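Local coordinates for putative electron transport related protein (Corynebacterium diphtheriae, PDB 4PQ1), which is a DsbF-like thioredoxin-fold oxidoreductase that probably exchanges thiols and disulfides in its substrates through a CxxC pair, at residues A[65-70]-A[100-105]; A[25-30]-A[115-120]; A[3-8]-A[140-145]. All coordinates share one frame; numbering follows the deposited sequence.

Contact 1: residues A[65-70]-A[100-105]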
loop_
_atom_site.group_PDB
_atom_site.type_symbol
_atom_site.label_atom_id
_atom_site.label_comp_id
_atom_site.label_asym_id
_atom_site.label_seq_id
_atom_site.Cartn_x
_atom_site.Cartn_y
_atom_site.Cartn_z
ATOM N N ASP A 65 -11.836 5.740 -0.592
ATOM C CA ASP A 65 -10.846 6.798 -0.702
ATOM C C ASP A 65 -9.613 6.306 -1.450
ATOM O O ASP A 65 -9.048 7.023 -2.280
ATOM C CB ASP A 65 -10.475 7.322 0.687
ATOM C CG ASP A 65 -11.395 8.446 1.149
ATOM O OD1 ASP A 65 -12.439 8.686 0.494
ATOM O OD2 ASP A 65 -11.081 9.100 2.164
ATOM N N LEU A 66 -9.201 5.077 -1.174
ATOM C CA LEU A 66 -8.061 4.515 -1.878
ATOM C C LEU A 66 -8.405 4.377 -3.359
ATOM O O LEU A 66 -7.555 4.569 -4.212
ATOM C CB LEU A 66 -7.662 3.170 -1.270
ATOM C CG LEU A 66 -7.086 3.225 0.151
ATOM C CD1 LEU A 66 -7.143 1.848 0.778
ATOM C CD2 LEU A 66 -5.660 3.696 0.107
ATOM N N GLN A 67 -9.662 4.071 -3.662
ATOM C CA GLN A 67 -10.108 4.022 -5.051
ATOM C C GLN A 67 -9.969 5.403 -5.669
ATOM O O GLN A 67 -9.578 5.552 -6.824
ATOM C CB GLN A 67 -11.563 3.533 -5.162
ATOM C CG GLN A 67 -12.048 3.364 -6.610
ATOM C CD GLN A 67 -11.179 2.398 -7.406
ATOM O OE1 GLN A 67 -10.571 1.482 -6.845
ATOM N NE2 GLN A 67 -11.123 2.591 -8.715
ATOM N N GLU A 68 -10.284 6.417 -4.879
ATOM C CA GLU A 68 -10.244 7.791 -5.337
ATOM C C GLU A 68 -8.815 8.187 -5.722
ATOM O O GLU A 68 -8.561 8.669 -6.830
ATOM C CB GLU A 68 -10.784 8.697 -4.239
ATOM C CG GLU A 68 -10.982 10.129 -4.629
ATOM C CD GLU A 68 -11.532 10.931 -3.474
ATOM O OE1 GLU A 68 -12.376 10.385 -2.719
ATOM O OE2 GLU A 68 -11.104 12.095 -3.315
ATOM N N VAL A 69 -7.893 7.952 -4.793
ATOM C CA VAL A 69 -6.461 8.172 -4.990
ATOM C C VAL A 69 -5.945 7.440 -6.216
ATOM O O VAL A 69 -5.201 8.006 -7.007
ATOM C CB VAL A 69 -5.659 7.720 -3.751
ATOM C CG1 VAL A 69 -4.156 7.823 -3.999
ATOM C CG2 VAL A 69 -6.043 8.545 -2.543
ATOM N N HIS A 70 -6.346 6.183 -6.378
ATOM C CA HIS A 70 -5.920 5.399 -7.537
ATOM C C HIS A 70 -6.278 6.101 -8.830
ATOM O O HIS A 70 -5.464 6.205 -9.751
ATOM C CB HIS A 70 -6.549 4.018 -7.528
ATOM C CG HIS A 70 -6.142 3.170 -8.689
ATOM N ND1 HIS A 70 -4.852 2.718 -8.865
ATOM C CD2 HIS A 70 -6.852 2.692 -9.737
ATOM C CE1 HIS A 70 -4.781 2.010 -9.975
ATOM N NE2 HIS A 70 -5.984 1.975 -10.525
ATOM N N GLY A 100 -16.220 -2.122 -6.481
ATOM C CA GLY A 100 -15.674 -1.473 -7.652
ATOM C C GLY A 100 -14.220 -1.038 -7.504
ATOM O O GLY A 100 -13.825 0.015 -8.008
ATOM N N ILE A 101 -13.434 -1.844 -6.800
ATOM C CA ILE A 101 -12.006 -1.614 -6.652
ATOM C C ILE A 101 -11.303 -2.063 -7.926
ATOM O O ILE A 101 -11.362 -3.232 -8.284
ATOM C CB ILE A 101 -11.431 -2.389 -5.445
ATOM C CG1 ILE A 101 -12.161 -2.021 -4.144
ATOM C CG2 ILE A 101 -9.934 -2.208 -5.336
ATOM C CD1 ILE A 101 -12.436 -0.559 -3.964
ATOM N N THR A 102 -10.630 -1.151 -8.618
ATOM C CA THR A 102 -10.061 -1.516 -9.905
ATOM C C THR A 102 -8.548 -1.636 -9.887
ATOM O O THR A 102 -7.946 -1.928 -10.922
ATOM C CB THR A 102 -10.449 -0.511 -10.995
ATOM O OG1 THR A 102 -9.853 0.755 -10.707
ATOM C CG2 THR A 102 -11.953 -0.349 -11.043
ATOM N N TYR A 103 -7.930 -1.431 -8.723
ATOM C CA TYR A 103 -6.476 -1.572 -8.623
ATOM C C TYR A 103 -6.048 -2.956 -8.117
ATOM O O TYR A 103 -6.810 -3.631 -7.405
ATOM C CB TYR A 103 -5.896 -0.465 -7.740
ATOM C CG TYR A 103 -6.418 -0.376 -6.327
ATOM C CD1 TYR A 103 -5.883 -1.170 -5.314
ATOM C CD2 TYR A 103 -7.407 0.538 -5.990
ATOM C CE1 TYR A 103 -6.341 -1.072 -4.005
ATOM C CE2 TYR A 103 -7.869 0.645 -4.686
ATOM C CZ TYR A 103 -7.328 -0.160 -3.702
ATOM O OH TYR A 103 -7.775 -0.062 -2.410
ATOM N N PRO A 104 -4.830 -3.393 -8.491
ATOM C CA PRO A 104 -4.425 -4.766 -8.173
ATOM C C PRO A 104 -4.040 -4.930 -6.712
ATOM O O PRO A 104 -3.682 -3.943 -6.056
ATOM C CB PRO A 104 -3.214 -4.982 -9.073
ATOM C CG PRO A 104 -2.586 -3.634 -9.150
ATOM C CD PRO A 104 -3.714 -2.629 -9.090
ATOM N N SER A 105 -4.137 -6.159 -6.210
ATOM C CA SER A 105 -3.679 -6.485 -4.867
ATOM C C SER A 105 -2.774 -7.698 -4.921
ATOM O O SER A 105 -3.020 -8.632 -5.680
ATOM C CB SER A 105 -4.852 -6.764 -3.914
ATOM O OG SER A 105 -5.425 -5.569 -3.405
#

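Contact 2: residues A[25-30]-A[115-120]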
loop_
_atom_site.group_PDB
_atom_site.type_symbol
_atom_site.label_atom_id
_atom_site.label_comp_id
_atom_site.label_asym_id
_atom_site.label_seq_id
_atom_site.Cartn_x
_atom_site.Cartn_y
_atom_site.Cartn_z
ATOM N N SER A 25 12.629 -3.021 -0.938
ATOM C CA SER A 25 13.064 -4.237 -1.617
ATOM C C SER A 25 12.104 -4.606 -2.737
ATOM O O SER A 25 11.121 -3.901 -2.999
ATOM C CB SER A 25 13.183 -5.408 -0.641
ATOM O OG SER A 25 13.930 -5.060 0.510
ATOM N N GLU A 26 12.392 -5.725 -3.392
ATOM C CA GLU A 26 11.573 -6.190 -4.495
ATOM C C GLU A 26 10.245 -6.711 -3.971
ATOM O O GLU A 26 10.206 -7.579 -3.094
ATOM C CB GLU A 26 12.287 -7.286 -5.282
ATOM C CG GLU A 26 11.569 -7.677 -6.564
ATOM C CD GLU A 26 11.823 -9.118 -6.960
ATOM O OE1 GLU A 26 11.636 -10.008 -6.101
ATOM O OE2 GLU A 26 12.207 -9.363 -8.123
ATOM N N ILE A 27 9.158 -6.160 -4.497
ATOM C CA ILE A 27 7.833 -6.634 -4.149
ATOM C C ILE A 27 7.193 -7.246 -5.385
ATOM O O ILE A 27 6.975 -6.563 -6.389
ATOM C CB ILE A 27 6.929 -5.514 -3.599
ATOM C CG1 ILE A 27 7.646 -4.695 -2.526
ATOM C CG2 ILE A 27 5.653 -6.105 -3.023
ATOM C CD1 ILE A 27 7.851 -5.433 -1.241
ATOM N N ARG A 28 6.915 -8.544 -5.298
ATOM C CA ARG A 28 6.234 -9.306 -6.336
ATOM C C ARG A 28 5.422 -10.382 -5.625
ATOM O O ARG A 28 5.765 -10.750 -4.498
ATOM C CB ARG A 28 7.240 -9.917 -7.319
ATOM C CG ARG A 28 6.677 -10.198 -8.709
ATOM C CD ARG A 28 7.763 -10.078 -9.798
ATOM N NE ARG A 28 7.193 -10.170 -11.149
ATOM C CZ ARG A 28 7.896 -10.133 -12.282
ATOM N NH1 ARG A 28 9.220 -9.984 -12.252
ATOM N NH2 ARG A 28 7.267 -10.225 -13.451
ATOM N N GLY A 29 4.351 -10.871 -6.252
ATOM C CA GLY A 29 3.555 -11.938 -5.655
ATOM C C GLY A 29 2.309 -12.387 -6.408
ATOM O O GLY A 29 1.954 -11.840 -7.457
ATOM N N GLU A 30 1.645 -13.405 -5.869
ATOM C CA GLU A 30 0.375 -13.865 -6.423
ATOM C C GLU A 30 -0.642 -12.727 -6.329
ATOM O O GLU A 30 -0.788 -12.096 -5.281
ATOM C CB GLU A 30 -0.133 -15.119 -5.683
ATOM C CG GLU A 30 -1.480 -15.629 -6.192
ATOM C CD GLU A 30 -2.138 -16.673 -5.279
ATOM O OE1 GLU A 30 -1.411 -17.385 -4.554
ATOM O OE2 GLU A 30 -3.391 -16.786 -5.296
ATOM N N ALA A 115 8.310 -7.834 5.514
ATOM C CA ALA A 115 9.744 -8.036 5.670
ATOM C C ALA A 115 10.526 -7.333 4.567
ATOM O O ALA A 115 11.659 -6.880 4.781
ATOM C CB ALA A 115 10.060 -9.519 5.684
ATOM N N GLN A 116 9.915 -7.246 3.389
ATOM C CA GLN A 116 10.526 -6.571 2.259
ATOM C C GLN A 116 10.288 -5.063 2.291
ATOM O O GLN A 116 10.920 -4.299 1.556
ATOM C CB GLN A 116 10.000 -7.163 0.962
ATOM C CG GLN A 116 10.459 -8.589 0.755
ATOM C CD GLN A 116 9.349 -9.493 0.253
ATOM O OE1 GLN A 116 8.689 -9.196 -0.750
ATOM N NE2 GLN A 116 9.140 -10.609 0.946
ATOM N N LEU A 117 9.383 -4.637 3.161
ATOM C CA LEU A 117 9.028 -3.233 3.263
ATOM C C LEU A 117 9.764 -2.607 4.439
ATOM O O LEU A 117 9.349 -1.591 4.981
ATOM C CB LEU A 117 7.501 -3.072 3.400
ATOM C CG LEU A 117 6.727 -3.351 2.097
ATOM C CD1 LEU A 117 5.221 -3.281 2.276
ATOM C CD2 LEU A 117 7.153 -2.386 1.007
ATOM N N GLY A 118 10.863 -3.229 4.841
ATOM C CA GLY A 118 11.733 -2.619 5.827
ATOM C C GLY A 118 11.267 -2.766 7.254
ATOM O O GLY A 118 11.644 -1.975 8.126
ATOM N N GLY A 119 10.455 -3.789 7.497
ATOM C CA GLY A 119 10.015 -4.107 8.844
ATOM C C GLY A 119 8.881 -3.237 9.342
ATOM O O GLY A 119 8.778 -2.944 10.534
ATOM N N VAL A 120 8.050 -2.784 8.415
ATOM C CA VAL A 120 6.775 -2.171 8.767
ATOM C C VAL A 120 5.989 -3.167 9.643
ATOM O O VAL A 120 6.008 -4.370 9.377
ATOM C CB VAL A 120 6.012 -1.770 7.483
ATOM C CG1 VAL A 120 4.546 -1.975 7.635
ATOM C CG2 VAL A 120 6.303 -0.310 7.128
#

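Contact 3: residues A[3-8]-A[140-145]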
loop_
_atom_site.group_PDB
_atom_site.type_symbol
_atom_site.label_atom_id
_atom_site.label_comp_id
_atom_site.label_asym_id
_atom_site.label_seq_id
_atom_site.Cartn_x
_atom_site.Cartn_y
_atom_site.Cartn_z
ATOM N N PHE A 3 15.179 0.529 2.159
ATOM C CA PHE A 3 14.371 1.113 3.231
ATOM C C PHE A 3 14.329 0.276 4.503
ATOM O O PHE A 3 14.169 -0.945 4.454
ATOM C CB PHE A 3 12.943 1.324 2.732
ATOM C CG PHE A 3 12.040 1.978 3.727
ATOM C CD1 PHE A 3 12.336 3.233 4.222
ATOM C CD2 PHE A 3 10.875 1.353 4.138
ATOM C CE1 PHE A 3 11.507 3.859 5.129
ATOM C CE2 PHE A 3 10.030 1.971 5.056
ATOM C CZ PHE A 3 10.343 3.230 5.547
ATOM N N GLN A 4 14.472 0.951 5.638
ATOM C CA GLN A 4 14.309 0.334 6.945
ATOM C C GLN A 4 13.366 1.232 7.718
ATOM O O GLN A 4 13.603 2.437 7.833
ATOM C CB GLN A 4 15.638 0.183 7.689
ATOM C CG GLN A 4 16.867 0.020 6.789
ATOM C CD GLN A 4 18.159 0.486 7.464
ATOM O OE1 GLN A 4 18.310 0.377 8.686
ATOM N NE2 GLN A 4 19.093 1.020 6.668
ATOM N N PHE A 5 12.274 0.649 8.209
ATOM C CA PHE A 5 11.295 1.394 8.980
ATOM C C PHE A 5 11.753 1.460 10.428
ATOM O O PHE A 5 11.828 0.449 11.109
ATOM C CB PHE A 5 9.909 0.741 8.866
ATOM C CG PHE A 5 8.833 1.455 9.638
ATOM C CD1 PHE A 5 8.296 2.642 9.172
ATOM C CD2 PHE A 5 8.356 0.936 10.826
ATOM C CE1 PHE A 5 7.313 3.304 9.882
ATOM C CE2 PHE A 5 7.369 1.587 11.537
ATOM C CZ PHE A 5 6.845 2.770 11.065
ATOM N N HIS A 6 12.098 2.652 10.884
ATOM C CA HIS A 6 12.581 2.815 12.245
ATOM C C HIS A 6 11.439 3.261 13.121
ATOM O O HIS A 6 10.423 3.743 12.615
ATOM C CB HIS A 6 13.731 3.829 12.319
ATOM C CG HIS A 6 14.990 3.379 11.637
ATOM N ND1 HIS A 6 15.600 4.115 10.642
ATOM C CD2 HIS A 6 15.761 2.280 11.819
ATOM C CE1 HIS A 6 16.687 3.484 10.234
ATOM N NE2 HIS A 6 16.806 2.366 10.929
ATOM N N SER A 7 11.628 3.099 14.428
ATOM C CA SER A 7 10.636 3.452 15.441
ATOM C C SER A 7 9.838 4.700 15.089
ATOM O O SER A 7 10.406 5.763 14.853
ATOM C CB SER A 7 11.323 3.644 16.798
ATOM O OG SER A 7 10.616 4.572 17.605
ATOM N N PRO A 8 8.512 4.556 15.001
ATOM C CA PRO A 8 7.619 5.707 14.838
ATOM C C PRO A 8 7.557 6.550 16.115
ATOM O O PRO A 8 7.181 7.724 16.058
ATOM C CB PRO A 8 6.265 5.061 14.530
ATOM C CG PRO A 8 6.354 3.676 15.117
ATOM C CD PRO A 8 7.792 3.273 14.910
ATOM N N VAL A 140 4.683 7.004 5.592
ATOM C CA VAL A 140 4.079 5.777 6.095
ATOM C C VAL A 140 2.968 6.100 7.085
ATOM O O VAL A 140 3.177 6.836 8.047
ATOM C CB VAL A 140 5.112 4.862 6.776
ATOM C CG1 VAL A 140 4.422 3.580 7.316
ATOM C CG2 VAL A 140 6.263 4.543 5.806
ATOM N N PHE A 141 1.785 5.552 6.837
ATOM C CA PHE A 141 0.623 5.794 7.685
ATOM C C PHE A 141 0.238 4.531 8.438
ATOM O O PHE A 141 -0.156 3.539 7.818
ATOM C CB PHE A 141 -0.570 6.276 6.854
ATOM C CG PHE A 141 -0.380 7.640 6.238
ATOM C CD1 PHE A 141 -0.662 8.785 6.964
ATOM C CD2 PHE A 141 0.055 7.773 4.922
ATOM C CE1 PHE A 141 -0.489 10.042 6.398
ATOM C CE2 PHE A 141 0.226 9.022 4.359
ATOM C CZ PHE A 141 -0.046 10.164 5.096
ATOM N N LEU A 142 0.361 4.567 9.765
ATOM C CA LEU A 142 0.019 3.421 10.609
ATOM C C LEU A 142 -1.395 3.607 11.161
ATOM O O LEU A 142 -1.648 3.501 12.361
ATOM C CB LEU A 142 1.031 3.261 11.745
ATOM C CG LEU A 142 2.489 3.160 11.263
ATOM C CD1 LEU A 142 3.454 3.131 12.442
ATOM C CD2 LEU A 142 2.695 1.950 10.339
ATOM N N ARG A 143 -2.309 3.891 10.250
ATOM C CA ARG A 143 -3.654 4.250 10.590
ATOM C C ARG A 143 -4.427 4.267 9.301
ATOM O O ARG A 143 -3.832 4.285 8.228
ATOM C CB ARG A 143 -3.724 5.607 11.292
ATOM C CG ARG A 143 -3.144 6.762 10.491
ATOM C CD ARG A 143 -3.657 8.086 11.037
ATOM N NE ARG A 143 -3.063 9.254 10.397
ATOM C CZ ARG A 143 -3.607 9.914 9.382
ATOM N NH1 ARG A 143 -4.765 9.519 8.876
ATOM N NH2 ARG A 143 -2.996 10.977 8.872
ATOM N N GLU A 144 -5.752 4.184 9.422
ATOM C CA GLU A 144 -6.648 4.490 8.329
ATOM C C GLU A 144 -6.320 5.887 7.768
ATOM O O GLU A 144 -5.977 6.805 8.531
ATOM C CB GLU A 144 -8.098 4.427 8.826
ATOM C CG GLU A 144 -9.136 4.673 7.757
ATOM C CD GLU A 144 -10.571 4.464 8.261
ATOM O OE1 GLU A 144 -11.502 4.718 7.457
ATOM O OE2 GLU A 144 -10.760 4.066 9.445
ATOM N N VAL A 145 -6.410 6.044 6.449
ATOM C CA VAL A 145 -6.157 7.335 5.814
ATOM C C VAL A 145 -7.373 7.805 5.027
ATOM O O VAL A 145 -8.179 6.984 4.595
ATOM C CB VAL A 145 -4.958 7.283 4.842
ATOM C CG1 VAL A 145 -3.651 7.229 5.603
ATOM C CG2 VAL A 145 -5.083 6.101 3.874
#

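Contact 1: residues A[65-70]-A[100-105]
NE2 of Gln67 donates to OG1 of Thr102 over 3.0 Å, nearly straight at 166° and with the oxygen close to the amide plane. In return, the backbone N of Thr102 donates to OE1 of Gln67 at 3.2 Å, approaching from above the carbonyl plane. The paired bonds fix the rotation of the amide. A bend at chi2 (58°) brings CD of Gln67 round toward the loop; the amide plane is nearly parallel to the Tyr103 ring, 8° apart, and the two side chains slide past each other in opposite directions. OE1 of Gln67 comes within 3.4 Å of CD2 of Tyr103.

One turn on, one face of the His70 imidazole is covered by CB of Tyr103, which sits over the ring centre 3.5 Å from the centroid, a CH-pi contact. The two rings themselves meet obliquely. At the far end of the tyrosine, OH lies 3.4 Å from CB of Leu66, while CG2 of Ile101 covers one face of the phenol.

Gly100, with positive phi, closes helix 89-98 in a Schellman motif, and the chain then runs beside helix 63-73 toward strand 105-107. Strand 77-83 backs the contact: ND1 of His70 is hydrogen-bonded to the backbone N of Val79, and the Tyr103 side chain also touches Val79. On another flank Leu66 packs against Leu150 of helix 147-156.

Contact 2: residues A[25-30]-A[115-120]
Gln116, in the short, weakly bonded helix about 113-116, meets Ser25 with its carbonyl and Ile27 with its side chain. Its carbonyl O accepts a hydrogen bond from the backbone N of Ser25 at 3.3 Å; the donor lies nearly in line with the C=O bond, although the hydrogen bond is bent at the hydrogen, N-H...O 142°. The hydroxyl OG of Ser25 adds a weak bond to the same oxygen, also at 3.3 Å. It can do so because OG stands beside the backbone N of its own residue (chi1 -50°), which brings both donors of the serine to one acceptor. Further along the side chain of Gln116, CB is met by CD1 of Ile27 at 3.5 Å and lies 4.0 Å from CB of Ser25. CG of Gln116 then passes the carbonyl O of Glu26, also at 4.0 Å.

Leu117 continues the apolar part. Its CD2 lies 3.9 Å from CD1 of Ile27, the two side chains crossing at about a right angle, so that CD1 of Ile27 touches two successive residues, CB of Gln116 and CD2 of Leu117. Beyond the contact, Ile27 also packs on Ile106 and Leu39, and Leu117 on Val24. After Leu117 the chain turns through Gly118 and Gly119, both with positive phi, to Val120, whose side chain packs on Thr127 and Ile129 of the central sheet. The contact thus joins the approach to the small antiparallel hairpin of strands 28-30 and 36-38 to the helix and loop that precede strand 127-131, within a thioredoxin-like fold.

Contact 3: residues A[3-8]-A[140-145]
Val140, near the end of strand 137-141, and Leu142, just past it, are met by the ring of Phe5 with its outer atoms. CE1 of Phe5 lies 3.9 Å from CG1 of Val140, and CZ reaches CD1 of Leu142 at 3.7 Å, so that neighbouring ring atoms touch one residue each. Phe5 and Leu142 approach tip to tip; chi1 of Phe5 (-180°) sets its CG anti to the backbone N. The same methyl, CD1 of Leu142, sits in the notch where the tip of Phe5 and the Pro8 ring come together, lying 4.0 Å from both CB and CG of the proline, whose side chain crosses that of the leucine at about a right angle. In this thioredoxin-like fold the segment 3-8 packs with these side chains against the end of strand 137-141, in the central mixed sheet, beside the first strand, 13-15, to which Val140 is joined by backbone hydrogen bonding with Ile14. Phe3 touches the other branch of the valine more loosely, CZ to CG2 at 4.3 Å, while its ring packs edge-to-face with Tyr16. The tyrosine also touches Phe5 and Val140, and Ile129 of strand 127-131 packs against Val140.

In the fold
From the N terminus, segment 3-8 comes first and closes the longest loop in contact 3, tying the N-terminal loop to the end of strand 137-141 and the residues after it. Contact 2 is nested inside it, bringing the approach to hairpin strand 28-30 against the end of helix 113-116. Contact 1 is nested in turn within contact 2, between helix 63-73 and the loop leading to strand 105-107; none of the three loops cross. Contacts 2 and 3 touch, with a probable hydrogen bond of 2.7 Å from the backbone N of Phe5 to O of Gly118. Contact 1 lies on the opposite side of the chain's centre, its own centre about 20 Å from each of the others.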